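Local coordinates for MucR Phosphodiesterase (Pseudomonas aeruginosa, PDB 5M1T), which belongs to the EAL-domain family of phosphodiesterases and holds two magnesium ions beside a bound C2E ligand, at residues 162-174 / 192-204. Sequence-based numbering, arbitrary orientation.
Sequences AMRDADASLVILE and YSSLLYLKRLPAS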
# COMPACT_ATOMS: atom_id res chain seq x y z
N ALA A 162 10.13 -1.58 -3.23
CA ALA A 162 10.26 -2.61 -2.20
C ALA A 162 11.05 -2.07 -1.02
O ALA A 162 10.75 -2.39 0.11
CB ALA A 162 10.95 -3.86 -2.76
N MET A 163 12.07 -1.28 -1.30
CA MET A 163 13.00 -0.81 -0.26
C MET A 163 12.51 0.47 0.45
O MET A 163 13.01 0.83 1.52
CB MET A 163 14.39 -0.59 -0.86
CG MET A 163 15.08 -1.89 -1.31
SD MET A 163 15.47 -2.95 0.10
CE MET A 163 15.98 -4.48 -0.66
N ARG A 164 11.51 1.15 -0.09
CA ARG A 164 11.03 2.34 0.59
C ARG A 164 10.60 2.03 2.04
O ARG A 164 11.09 2.65 2.98
CB ARG A 164 9.91 3.03 -0.19
CG ARG A 164 9.53 4.38 0.41
CD ARG A 164 8.13 4.81 -0.04
NE ARG A 164 7.12 3.81 0.28
CZ ARG A 164 6.47 3.73 1.44
NH1 ARG A 164 6.70 4.60 2.40
NH2 ARG A 164 5.57 2.77 1.64
N ASP A 165 9.70 1.07 2.23
CA ASP A 165 9.40 0.64 3.61
C ASP A 165 9.54 -0.89 3.68
O ASP A 165 8.55 -1.61 3.54
CB ASP A 165 8.02 1.11 4.04
CG ASP A 165 7.70 0.77 5.49
OD1 ASP A 165 8.40 -0.08 6.09
OD2 ASP A 165 6.72 1.34 6.02
N ALA A 166 10.76 -1.35 3.90
CA ALA A 166 11.08 -2.77 3.76
C ALA A 166 10.31 -3.69 4.72
O ALA A 166 9.97 -4.81 4.37
CB ALA A 166 12.57 -3.00 3.90
N ASP A 167 10.05 -3.21 5.93
CA ASP A 167 9.24 -3.98 6.87
C ASP A 167 7.83 -4.19 6.37
O ASP A 167 7.28 -5.27 6.55
CB ASP A 167 9.23 -3.34 8.25
CG ASP A 167 10.54 -3.55 9.00
OD1 ASP A 167 11.24 -4.58 8.83
OD2 ASP A 167 10.86 -2.67 9.79
N ALA A 168 7.26 -3.18 5.73
CA ALA A 168 5.91 -3.30 5.16
C ALA A 168 5.93 -4.14 3.90
O ALA A 168 5.02 -4.94 3.67
CB ALA A 168 5.32 -1.91 4.87
N SER A 169 6.98 -3.98 3.08
CA SER A 169 7.11 -4.80 1.87
C SER A 169 7.13 -6.27 2.26
O SER A 169 6.61 -7.13 1.53
CB SER A 169 8.40 -4.48 1.11
OG SER A 169 8.43 -3.14 0.67
N LEU A 170 7.73 -6.55 3.41
CA LEU A 170 7.94 -7.93 3.85
C LEU A 170 6.61 -8.59 4.19
O LEU A 170 6.35 -9.71 3.79
CB LEU A 170 8.89 -7.97 5.06
CG LEU A 170 9.68 -9.25 5.34
CD1 LEU A 170 10.45 -9.76 4.13
CD2 LEU A 170 10.67 -9.02 6.48
N VAL A 171 5.76 -7.86 4.88
CA VAL A 171 4.46 -8.40 5.26
C VAL A 171 3.67 -8.71 3.99
O VAL A 171 3.14 -9.81 3.84
CB VAL A 171 3.69 -7.43 6.18
CG1 VAL A 171 2.20 -7.78 6.26
CG2 VAL A 171 4.33 -7.41 7.57
N ILE A 172 3.63 -7.76 3.06
CA ILE A 172 2.94 -7.95 1.77
C ILE A 172 3.51 -9.10 0.93
O ILE A 172 2.78 -9.98 0.46
CB ILE A 172 2.92 -6.67 0.92
CG1 ILE A 172 2.12 -5.56 1.60
CG2 ILE A 172 2.28 -6.95 -0.43
CD1 ILE A 172 2.56 -4.15 1.18
N LEU A 173 4.81 -9.10 0.72
CA LEU A 173 5.40 -10.10 -0.14
C LEU A 173 5.35 -11.53 0.47
O LEU A 173 5.14 -12.49 -0.25
CB LEU A 173 6.84 -9.71 -0.53
CG LEU A 173 6.96 -8.48 -1.41
CD1 LEU A 173 8.41 -8.10 -1.61
CD2 LEU A 173 6.30 -8.65 -2.76
N GLU A 174 5.52 -11.64 1.78
CA GLU A 174 5.38 -12.93 2.45
C GLU A 174 3.98 -13.54 2.20
O GLU A 174 3.87 -14.72 1.88
CB GLU A 174 5.65 -12.84 3.97
CG GLU A 174 7.12 -12.73 4.38
CD GLU A 174 8.01 -13.88 3.89
OE1 GLU A 174 7.49 -14.86 3.28
OE2 GLU A 174 9.27 -13.81 4.09
N TYR A 192 18.10 1.85 -4.04
CA TYR A 192 19.05 1.61 -2.95
C TYR A 192 18.54 0.43 -2.13
O TYR A 192 17.44 0.49 -1.58
CB TYR A 192 19.18 2.85 -2.06
CG TYR A 192 19.82 4.04 -2.73
CD1 TYR A 192 19.12 4.82 -3.67
CD2 TYR A 192 21.10 4.43 -2.40
CE1 TYR A 192 19.72 5.91 -4.27
CE2 TYR A 192 21.68 5.55 -2.98
CZ TYR A 192 21.00 6.27 -3.93
OH TYR A 192 21.61 7.37 -4.50
N SER A 193 19.34 -0.63 -2.04
CA SER A 193 18.93 -1.86 -1.33
C SER A 193 19.73 -2.11 -0.08
O SER A 193 20.94 -1.93 -0.04
CB SER A 193 19.06 -3.09 -2.24
OG SER A 193 18.12 -3.03 -3.28
N SER A 194 19.03 -2.56 0.96
CA SER A 194 19.66 -3.17 2.13
C SER A 194 19.91 -4.64 1.81
O SER A 194 18.94 -5.39 1.52
CB SER A 194 18.72 -3.09 3.32
OG SER A 194 18.97 -4.16 4.21
N LEU A 195 21.16 -5.07 1.88
CA LEU A 195 21.48 -6.50 1.69
C LEU A 195 20.76 -7.37 2.68
O LEU A 195 20.38 -8.50 2.37
CB LEU A 195 22.98 -6.79 1.75
CG LEU A 195 23.79 -6.34 0.54
CD1 LEU A 195 25.22 -6.80 0.71
CD2 LEU A 195 23.27 -6.92 -0.76
N LEU A 196 20.58 -6.85 3.89
CA LEU A 196 19.81 -7.57 4.90
C LEU A 196 18.38 -7.87 4.43
O LEU A 196 17.95 -9.01 4.41
CB LEU A 196 19.78 -6.79 6.20
CG LEU A 196 19.03 -7.51 7.32
CD1 LEU A 196 19.59 -8.92 7.52
CD2 LEU A 196 19.11 -6.67 8.60
N TYR A 197 17.65 -6.84 4.03
CA TYR A 197 16.27 -7.05 3.58
C TYR A 197 16.23 -7.70 2.21
O TYR A 197 15.27 -8.39 1.88
CB TYR A 197 15.46 -5.76 3.56
CG TYR A 197 15.01 -5.34 4.91
CD1 TYR A 197 13.88 -5.91 5.50
CD2 TYR A 197 15.71 -4.36 5.61
CE1 TYR A 197 13.46 -5.50 6.78
CE2 TYR A 197 15.32 -3.94 6.87
CZ TYR A 197 14.20 -4.51 7.46
OH TYR A 197 13.85 -4.06 8.72
N LEU A 198 17.27 -7.50 1.41
CA LEU A 198 17.31 -8.18 0.13
C LEU A 198 17.31 -9.70 0.32
O LEU A 198 16.70 -10.43 -0.45
CB LEU A 198 18.50 -7.70 -0.69
CG LEU A 198 18.48 -7.95 -2.18
CD1 LEU A 198 17.13 -7.58 -2.81
CD2 LEU A 198 19.61 -7.17 -2.83
N LYS A 199 17.95 -10.18 1.38
CA LYS A 199 17.97 -11.61 1.69
C LYS A 199 16.63 -12.05 2.34
O LYS A 199 16.10 -13.13 2.05
CB LYS A 199 19.19 -11.92 2.57
CG LYS A 199 19.37 -13.35 3.05
CD LYS A 199 19.44 -14.33 1.90
CE LYS A 199 19.16 -15.75 2.38
NZ LYS A 199 18.90 -16.64 1.21
N ARG A 200 16.07 -11.21 3.20
CA ARG A 200 14.84 -11.55 3.89
C ARG A 200 13.62 -11.61 3.00
O ARG A 200 12.74 -12.39 3.28
CB ARG A 200 14.56 -10.58 5.04
CG ARG A 200 15.38 -10.88 6.26
CD ARG A 200 14.74 -10.41 7.55
NE ARG A 200 15.77 -10.38 8.60
CZ ARG A 200 15.80 -9.51 9.62
NH1 ARG A 200 14.86 -8.57 9.76
NH2 ARG A 200 16.81 -9.61 10.49
N LEU A 201 13.56 -10.78 1.97
CA LEU A 201 12.43 -10.77 1.07
C LEU A 201 12.32 -12.10 0.33
O LEU A 201 13.32 -12.66 -0.10
CB LEU A 201 12.52 -9.60 0.07
CG LEU A 201 12.47 -8.17 0.63
CD1 LEU A 201 12.63 -7.14 -0.47
CD2 LEU A 201 11.19 -7.90 1.40
N PRO A 202 11.10 -12.62 0.18
CA PRO A 202 10.87 -13.89 -0.54
C PRO A 202 10.79 -13.66 -2.04
O PRO A 202 9.85 -14.11 -2.70
CB PRO A 202 9.52 -14.37 0.00
CG PRO A 202 8.81 -13.11 0.36
CD PRO A 202 9.85 -12.05 0.69
N ALA A 203 11.78 -12.94 -2.57
CA ALA A 203 11.89 -12.73 -3.98
C ALA A 203 12.47 -13.99 -4.57
O ALA A 203 13.09 -14.76 -3.89
CB ALA A 203 12.80 -11.55 -4.28
N SER A 204 12.24 -14.18 -5.85
CA SER A 204 12.71 -15.32 -6.58
C SER A 204 13.65 -14.89 -7.66
O SER A 204 14.45 -15.67 -8.11
CB SER A 204 11.53 -16.03 -7.25
OG SER A 204 10.96 -16.90 -6.33
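The phenol OH of Tyr197 donates to OD1 of Asp167 at 2.7 Å, the one strong hydrogen bond between 162-174 and 192-204. The hydroxyl reaches OD1 from above the carboxylate plane, 38° out of it. The same ring is packed on one face by Ala166 CB, 3.6 Å from the Tyr197 ring centroid, in a CH-pi contact. With CG anti to its own carbonyl carbon (chi1 -78°), Tyr197 lays its ring against the first turn of helix 166-174 and carries its hydroxyl to Asp167. Its backbone N, in turn, donates to Ser194 OG, which caps helix 195-200.

Further along, the contact is apolar. Leu201, just past the end of helix 195-200, pushes CD2 against Leu170 CD1 at 3.4 Å, tight for two methyls, while Leu173 CD1 closes on that same CD2 at 4.1 Å. Pro202, the centre of an inverse gamma turn, packs its ring on Leu173 CB and against the carboxylate end of Glu174, with CG 3.7 Å from Glu174 OE1. At the other end Met163 bends at chi2, which brings its thioether alongside Ser193 and Ser194; Ser194 N makes a weak hydrogen bond to SD, and the terminal CE reaches Leu198 CD1 at 3.9 Å. Ser193 OG is hydrogen-bonded to Glu159 OE2, on the helix that runs into Met163.

The 166-174 part of helix 166-178 and helix 195-200 run nearly parallel, 7° apart, as successive helices on the outside of the TIM-barrel-like EAL fold, with strand 182-188 between them in sequence. That strand packs against both, touched by Leu173 at Ile183 and by Leu198 at Phe188, while helix 127-131 flanks Leu173 and helix 220-236 flanks Leu198.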